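Long-range contact in Rho guanyl nucleotide exchange factor (Rom2), putative (Aspergillus fumigatus Af293, PDB 5O51), which probably acts as a guanine-nucleotide exchange factor for Rho-type GTPases, the chain here being its beta-propeller CNH domain: residues Y279-I290 and I299-M309. Sequence-based numbering, arbitrary orientation.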
ATOM      1  N   TYR A 279      -1.982   7.929  17.002  1.00 38.91           N
ATOM      2  CA  TYR A 279      -3.203   7.323  16.415  1.00 41.96           C
ATOM      3  C   TYR A 279      -2.919   6.163  15.472  1.00 42.25           C
ATOM      4  O   TYR A 279      -1.875   6.097  14.842  1.00 41.36           O
ATOM      5  CB  TYR A 279      -4.045   8.359  15.743  1.00 42.50           C
ATOM      6  CG  TYR A 279      -4.383   9.571  16.600  1.00 50.40           C
ATOM      7  CD1 TYR A 279      -5.226   9.463  17.708  1.00 47.71           C
ATOM      8  CD2 TYR A 279      -3.868  10.828  16.296  1.00 57.10           C
ATOM      9  CE1 TYR A 279      -5.545  10.555  18.468  1.00 57.02           C
ATOM     10  CE2 TYR A 279      -4.174  11.937  17.049  1.00 55.56           C
ATOM     11  CZ  TYR A 279      -5.021  11.805  18.134  1.00 63.40           C
ATOM     12  OH  TYR A 279      -5.341  12.904  18.913  1.00 59.33           O
ATOM     13  N   ILE A 280      -3.859   5.211  15.416  1.00 39.79           N
ATOM     14  CA  ILE A 280      -3.814   4.127  14.441  1.00 36.15           C
ATOM     15  C   ILE A 280      -5.127   4.266  13.710  1.00 37.27           C
ATOM     16  O   ILE A 280      -6.212   4.380  14.366  1.00 40.28           O
ATOM     17  CB  ILE A 280      -3.517   2.754  15.081  1.00 41.42           C
ATOM     18  CG1 ILE A 280      -3.797   1.590  14.118  1.00 44.97           C
ATOM     19  CG2 ILE A 280      -4.289   2.509  16.359  1.00 45.10           C
ATOM     20  CD1 ILE A 280      -2.725   1.502  13.052  1.00 56.32           C
ATOM     21  N   LEU A 281      -5.040   4.349  12.359  1.00 31.60           N
ATOM     22  CA  LEU A 281      -6.215   4.580  11.518  1.00 31.64           C
ATOM     23  C   LEU A 281      -6.488   3.334  10.667  1.00 33.89           C
ATOM     24  O   LEU A 281      -5.593   2.847   9.994  1.00 32.03           O
ATOM     25  CB  LEU A 281      -5.982   5.750  10.596  1.00 35.73           C
ATOM     26  CG  LEU A 281      -5.881   7.163  11.245  1.00 38.72           C
ATOM     27  CD1 LEU A 281      -4.458   7.451  11.667  1.00 39.04           C
ATOM     28  CD2 LEU A 281      -6.316   8.269  10.318  1.00 36.74           C
ATOM     29  N   ALA A 282      -7.704   2.806  10.733  1.00 32.41           N
ATOM     30  CA  ALA A 282      -8.133   1.654   9.901  1.00 28.41           C
ATOM     31  C   ALA A 282      -9.084   2.119   8.819  1.00 31.86           C
ATOM     32  O   ALA A 282     -10.135   2.653   9.147  1.00 30.33           O
ATOM     33  CB  ALA A 282      -8.825   0.635  10.795  1.00 31.50           C
ATOM     34  N   PHE A 283      -8.754   1.931   7.516  1.00 30.02           N
ATOM     35  CA  PHE A 283      -9.676   2.370   6.433  1.00 29.76           C
ATOM     36  C   PHE A 283     -10.497   1.176   5.954  1.00 29.11           C
ATOM     37  O   PHE A 283      -9.900   0.163   5.584  1.00 33.05           O
ATOM     38  CB  PHE A 283      -8.812   2.912   5.241  1.00 29.61           C
ATOM     39  CG  PHE A 283      -8.079   4.180   5.572  1.00 31.54           C
ATOM     40  CD1 PHE A 283      -6.966   4.177   6.391  1.00 33.76           C
ATOM     41  CD2 PHE A 283      -8.517   5.370   5.110  1.00 33.43           C
ATOM     42  CE1 PHE A 283      -6.347   5.384   6.746  1.00 36.42           C
ATOM     43  CE2 PHE A 283      -7.880   6.570   5.415  1.00 34.61           C
ATOM     44  CZ  PHE A 283      -6.808   6.572   6.239  1.00 35.07           C
ATOM     45  N   GLU A 284     -11.825   1.320   5.904  1.00 29.35           N
ATOM     46  CA  GLU A 284     -12.761   0.319   5.381  1.00 32.97           C
ATOM     47  C   GLU A 284     -13.611   1.070   4.352  1.00 31.81           C
ATOM     48  O   GLU A 284     -13.685   2.288   4.406  1.00 29.78           O
ATOM     49  CB  GLU A 284     -13.681  -0.143   6.544  1.00 34.49           C
ATOM     50  CG  GLU A 284     -14.478  -1.289   6.200  1.00 53.96           C
ATOM     51  CD  GLU A 284     -15.965  -1.216   6.414  1.00 42.11           C
ATOM     52  OE1 GLU A 284     -16.786  -0.411   5.894  1.00 38.53           O
ATOM     53  OE2 GLU A 284     -16.277  -2.171   7.060  1.00 45.52           O
ATOM     54  N   PRO A 285     -14.329   0.369   3.439  1.00 38.02           N
ATOM     55  CA  PRO A 285     -15.039   1.152   2.410  1.00 38.69           C
ATOM     56  C   PRO A 285     -16.034   2.201   2.911  1.00 35.41           C
ATOM     57  O   PRO A 285     -16.186   3.252   2.261  1.00 37.73           O
ATOM     58  CB  PRO A 285     -15.715   0.052   1.561  1.00 36.35           C
ATOM     59  CG  PRO A 285     -14.681  -1.024   1.576  1.00 39.69           C
ATOM     60  CD  PRO A 285     -14.310  -1.056   3.058  1.00 41.81           C
ATOM     61  N   ASN A 286     -16.674   1.975   4.057  1.00 31.66           N
ATOM     62  CA  ASN A 286     -17.724   2.893   4.538  1.00 31.30           C
ATOM     63  C   ASN A 286     -17.293   3.724   5.705  1.00 31.33           C
ATOM     64  O   ASN A 286     -18.009   4.630   6.108  1.00 32.13           O
ATOM     65  CB  ASN A 286     -19.025   2.152   4.915  1.00 36.78           C
ATOM     66  CG  ASN A 286     -19.675   1.472   3.741  1.00 39.53           C
ATOM     67  OD1 ASN A 286     -19.959   0.271   3.771  1.00 48.02           O
ATOM     68  ND2 ASN A 286     -19.890   2.204   2.702  1.00 39.44           N
ATOM     69  N   PHE A 287     -16.092   3.530   6.212  1.00 30.93           N
ATOM     70  CA  PHE A 287     -15.627   4.439   7.291  1.00 31.11           C
ATOM     71  C   PHE A 287     -14.186   4.289   7.668  1.00 27.88           C
ATOM     72  O   PHE A 287     -13.578   3.239   7.545  1.00 30.00           O
ATOM     73  CB  PHE A 287     -16.503   4.295   8.602  1.00 35.34           C
ATOM     74  CG  PHE A 287     -16.587   2.893   9.163  1.00 32.27           C
ATOM     75  CD1 PHE A 287     -17.636   2.063   8.825  1.00 37.04           C
ATOM     76  CD2 PHE A 287     -15.718   2.474  10.150  1.00 35.08           C
ATOM     77  CE1 PHE A 287     -17.762   0.801   9.384  1.00 37.77           C
ATOM     78  CE2 PHE A 287     -15.831   1.211  10.692  1.00 33.15           C
ATOM     79  CZ  PHE A 287     -16.808   0.359  10.270  1.00 33.25           C
ATOM     80  N   ILE A 288     -13.638   5.360   8.199  1.00 27.26           N
ATOM     81  CA  ILE A 288     -12.314   5.337   8.812  1.00 29.09           C
ATOM     82  C   ILE A 288     -12.492   5.293  10.334  1.00 31.36           C
ATOM     83  O   ILE A 288     -13.161   6.157  10.886  1.00 31.86           O
ATOM     84  CB  ILE A 288     -11.500   6.605   8.518  1.00 30.25           C
ATOM     85  CG1 ILE A 288     -11.445   6.873   7.008  1.00 31.52           C
ATOM     86  CG2 ILE A 288     -10.092   6.438   9.043  1.00 32.51           C
ATOM     87  CD1 ILE A 288     -10.827   8.192   6.646  1.00 34.81           C
ATOM     88  N   GLU A 289     -11.855   4.318  10.981  1.00 31.50           N
ATOM     89  CA  GLU A 289     -11.864   4.182  12.452  1.00 32.81           C
ATOM     90  C   GLU A 289     -10.539   4.597  13.015  1.00 29.78           C
ATOM     91  O   GLU A 289      -9.529   3.996  12.705  1.00 31.00           O
ATOM     92  CB  GLU A 289     -12.199   2.738  12.886  1.00 30.47           C
ATOM     93  CG  GLU A 289     -12.525   2.539  14.391  1.00 32.90           C
ATOM     94  CD  GLU A 289     -12.981   1.113  14.764  1.00 34.80           C
ATOM     95  OE1 GLU A 289     -13.396   0.294  13.884  1.00 32.74           O
ATOM     96  OE2 GLU A 289     -12.862   0.800  15.955  1.00 36.13           O
ATOM     97  N   ILE A 290     -10.583   5.554  13.921  1.00 30.32           N
ATOM     98  CA  ILE A 290      -9.357   6.093  14.569  1.00 36.21           C
ATOM     99  C   ILE A 290      -9.266   5.733  16.095  1.00 35.25           C
ATOM    100  O   ILE A 290     -10.151   6.114  16.863  1.00 35.53           O
ATOM    101  CB  ILE A 290      -9.252   7.590  14.342  1.00 37.93           C
ATOM    102  CG1 ILE A 290      -9.346   7.881  12.818  1.00 40.21           C
ATOM    103  CG2 ILE A 290      -7.991   8.150  14.995  1.00 37.57           C
ATOM    104  CD1 ILE A 290      -9.600   9.370  12.569  1.00 41.09           C
ATOM    105  N   ILE A 299     -11.283   6.943  19.265  1.00 39.17           N
ATOM    106  CA  ILE A 299     -11.221   8.413  19.220  1.00 38.47           C
ATOM    107  C   ILE A 299     -12.251   8.995  18.279  1.00 41.05           C
ATOM    108  O   ILE A 299     -12.904   9.953  18.656  1.00 43.32           O
ATOM    109  CB  ILE A 299      -9.830   8.873  18.759  1.00 42.34           C
ATOM    110  CG1 ILE A 299      -8.757   8.412  19.746  1.00 41.39           C
ATOM    111  CG2 ILE A 299      -9.737  10.406  18.538  1.00 47.32           C
ATOM    112  CD1 ILE A 299      -8.750   9.214  21.049  1.00 45.05           C
ATOM    113  N   HIS A 300     -12.350   8.489  17.035  1.00 40.54           N
ATOM    114  CA  HIS A 300     -13.223   9.102  16.024  1.00 39.94           C
ATOM    115  C   HIS A 300     -13.569   8.061  14.953  1.00 35.96           C
ATOM    116  O   HIS A 300     -12.796   7.138  14.646  1.00 32.87           O
ATOM    117  CB  HIS A 300     -12.587  10.445  15.505  1.00 44.78           C
ATOM    118  CG  HIS A 300     -13.524  11.296  14.713  1.00 58.85           C
ATOM    119  ND1 HIS A 300     -14.821  11.562  15.119  1.00 63.44           N
ATOM    120  CD2 HIS A 300     -13.383  11.902  13.501  1.00 60.94           C
ATOM    121  CE1 HIS A 300     -15.430  12.311  14.208  1.00 57.95           C
ATOM    122  NE2 HIS A 300     -14.586  12.523  13.214  1.00 62.75           N
ATOM    123  N   ILE A 301     -14.800   8.128  14.475  1.00 34.50           N
ATOM    124  CA  ILE A 301     -15.207   7.453  13.256  1.00 37.83           C
ATOM    125  C   ILE A 301     -15.556   8.527  12.187  1.00 41.64           C
ATOM    126  O   ILE A 301     -16.385   9.426  12.428  1.00 36.66           O
ATOM    127  CB  ILE A 301     -16.408   6.537  13.528  1.00 35.14           C
ATOM    128  CG1 ILE A 301     -15.962   5.389  14.421  1.00 37.81           C
ATOM    129  CG2 ILE A 301     -17.019   5.963  12.259  1.00 39.49           C
ATOM    130  CD1 ILE A 301     -17.089   4.549  14.902  1.00 42.32           C
ATOM    131  N   MET A 302     -14.992   8.394  10.980  1.00 41.71           N
ATOM    132  CA  MET A 302     -15.338   9.337   9.817  1.00 35.30           C
ATOM    133  C   MET A 302     -16.076   8.520   8.747  1.00 32.73           C
ATOM    134  O   MET A 302     -15.481   7.640   8.113  1.00 35.37           O
ATOM    135  CB  MET A 302     -14.046   9.943   9.267  1.00 33.98           C
ATOM    136  CG  MET A 302     -13.092  10.581  10.270  1.00 36.73           C
ATOM    137  SD  MET A 302     -11.415  11.029   9.610  1.00 49.53           S
ATOM    138  CE  MET A 302     -11.917  12.359   8.491  1.00 52.78           C
ATOM    139  N   THR A 303     -17.381   8.719   8.576  1.00 34.03           N
ATOM    140  CA  THR A 303     -18.152   7.857   7.678  1.00 35.51           C
ATOM    141  C   THR A 303     -18.030   8.376   6.233  1.00 34.85           C
ATOM    142  O   THR A 303     -17.644   9.473   6.044  1.00 32.72           O
ATOM    143  CB  THR A 303     -19.626   7.772   8.067  1.00 38.15           C
ATOM    144  OG1 THR A 303     -20.127   9.103   8.137  1.00 45.60           O
ATOM    145  CG2 THR A 303     -19.780   7.183   9.455  1.00 38.23           C
ATOM    146  N   GLY A 304     -18.327   7.538   5.250  1.00 36.10           N
ATOM    147  CA  GLY A 304     -18.376   7.941   3.861  1.00 40.63           C
ATOM    148  C   GLY A 304     -18.640   6.771   2.983  1.00 38.53           C
ATOM    149  O   GLY A 304     -19.120   5.720   3.423  1.00 39.73           O
ATOM    150  N   LYS A 305     -18.307   6.944   1.732  1.00 41.59           N
ATOM    151  CA  LYS A 305     -18.597   5.957   0.711  1.00 41.27           C
ATOM    152  C   LYS A 305     -17.407   5.685  -0.235  1.00 36.36           C
ATOM    153  O   LYS A 305     -16.775   6.588  -0.699  1.00 32.56           O
ATOM    154  CB  LYS A 305     -19.847   6.463  -0.025  1.00 50.93           C
ATOM    155  CG  LYS A 305     -20.592   5.322  -0.667  1.00 59.92           C
ATOM    156  CD  LYS A 305     -21.530   5.783  -1.759  1.00 71.01           C
ATOM    157  CE  LYS A 305     -21.730   4.633  -2.754  1.00 76.31           C
ATOM    158  NZ  LYS A 305     -22.854   4.881  -3.688  1.00 79.53           N
ATOM    159  N   ASN A 306     -17.085   4.426  -0.461  1.00 34.80           N
ATOM    160  CA  ASN A 306     -15.968   4.021  -1.301  1.00 39.84           C
ATOM    161  C   ASN A 306     -14.671   4.776  -0.885  1.00 37.34           C
ATOM    162  O   ASN A 306     -14.011   5.415  -1.681  1.00 32.71           O
ATOM    163  CB  ASN A 306     -16.314   4.218  -2.807  1.00 37.76           C
ATOM    164  CG  ASN A 306     -15.299   3.559  -3.764  1.00 44.53           C
ATOM    165  OD1 ASN A 306     -14.499   2.696  -3.394  1.00 44.74           O
ATOM    166  ND2 ASN A 306     -15.346   3.976  -5.027  1.00 44.85           N
ATOM    167  N   ILE A 307     -14.340   4.685   0.392  1.00 36.28           N
ATOM    168  CA  ILE A 307     -13.097   5.264   0.938  1.00 37.13           C
ATOM    169  C   ILE A 307     -11.953   4.365   0.586  1.00 34.60           C
ATOM    170  O   ILE A 307     -12.075   3.183   0.784  1.00 35.30           O
ATOM    171  CB  ILE A 307     -13.148   5.396   2.476  1.00 34.75           C
ATOM    172  CG1 ILE A 307     -14.221   6.417   2.855  1.00 31.02           C
ATOM    173  CG2 ILE A 307     -11.692   5.728   2.989  1.00 36.18           C
ATOM    174  CD1 ILE A 307     -14.692   6.386   4.321  1.00 34.25           C
ATOM    175  N   ARG A 308     -10.886   4.908   0.009  1.00 35.62           N
ATOM    176  CA  ARG A 308      -9.664   4.155  -0.408  1.00 32.93           C
ATOM    177  C   ARG A 308      -8.453   4.896   0.216  1.00 34.17           C
ATOM    178  O   ARG A 308      -8.240   6.086  -0.101  1.00 34.11           O
ATOM    179  CB  ARG A 308      -9.487   4.267  -1.939  1.00 30.80           C
ATOM    180  CG  ARG A 308     -10.487   3.484  -2.758  1.00 33.15           C
ATOM    181  CD  ARG A 308     -10.915   4.241  -4.030  1.00 36.67           C
ATOM    182  NE  ARG A 308     -11.979   5.189  -3.751  1.00 35.24           N
ATOM    183  CZ  ARG A 308     -12.311   6.262  -4.444  1.00 34.69           C
ATOM    184  NH1 ARG A 308     -11.656   6.658  -5.536  1.00 39.19           N
ATOM    185  NH2 ARG A 308     -13.316   6.980  -4.021  1.00 35.50           N
ATOM    186  N   MET A 309      -7.656   4.230   1.040  1.00 31.54           N
ATOM    187  CA  MET A 309      -6.402   4.841   1.462  1.00 33.63           C
ATOM    188  C   MET A 309      -5.414   4.890   0.292  1.00 33.79           C
ATOM    189  O   MET A 309      -5.110   3.870  -0.302  1.00 35.02           O
ATOM    190  CB  MET A 309      -5.795   4.092   2.652  1.00 35.08           C
ATOM    191  CG  MET A 309      -4.648   4.878   3.306  1.00 37.95           C
ATOM    192  SD  MET A 309      -3.733   3.959   4.551  1.00 47.60           S
ATOM    193  CE  MET A 309      -2.379   3.413   3.458  1.00 43.24           C
TER
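Met309 crosses the Phe283 ring at about a right angle, laying CB and CG over one face. Met309 CB sits 3.7 Å from Phe283 CG; Met309 CG, anti to its own backbone N (chi1 -168°), lies over the ring centre, 3.9 Å from the centroid, in a CH-pi contact. SD meets Phe283 CD1 and CE1 obliquely, a Met-aromatic contact, and the bend at chi3 then turns CE away from 279-290; Met309 also touches Ala272 and Ala274 of strand 272-276. Ile288 CG2 covers the opposite face, while Ile307 CG2 abuts the ring edge in plane, 3.8 Å from Phe283 CD2. Ile307 also sends CD1 against the backbone of Phe287, and Ile307 N bonds straight to Pro285 O (3.0 Å, 180°), tying the turn between strands 279-284 and 287-290 to the next blade.

Strands 287-290 and 299-303 pair as an antiparallel hairpin in the blade containing strand 279-284. Ile288 and Met302 exchange both backbone bonds, and Met302 SD packs against Ile290 CD1 (3.8 Å) and more loosely Ile288 CD1. At the far end Ile290 O accepts from both Ile299 N (2.8 Å) and His300 N (3.2 Å), forming a classic beta bulge. Beyond it, the side chains of Ile299 and Tyr279 cross at about a right angle, Ile299 CG1 4.1 Å from Tyr279 CE1. Tyr319, on strand 317-323 of the next blade, touches both Phe283 and Met302.

After the corner at Asn306 the chain enters that blade, so the contact spans a blade boundary. Main-chain hydrogen bonds carry the hairpin, while the blade-to-blade seam combines apolar and sulfur-aromatic packing round Phe283 with the Ile307-to-Pro285 bond.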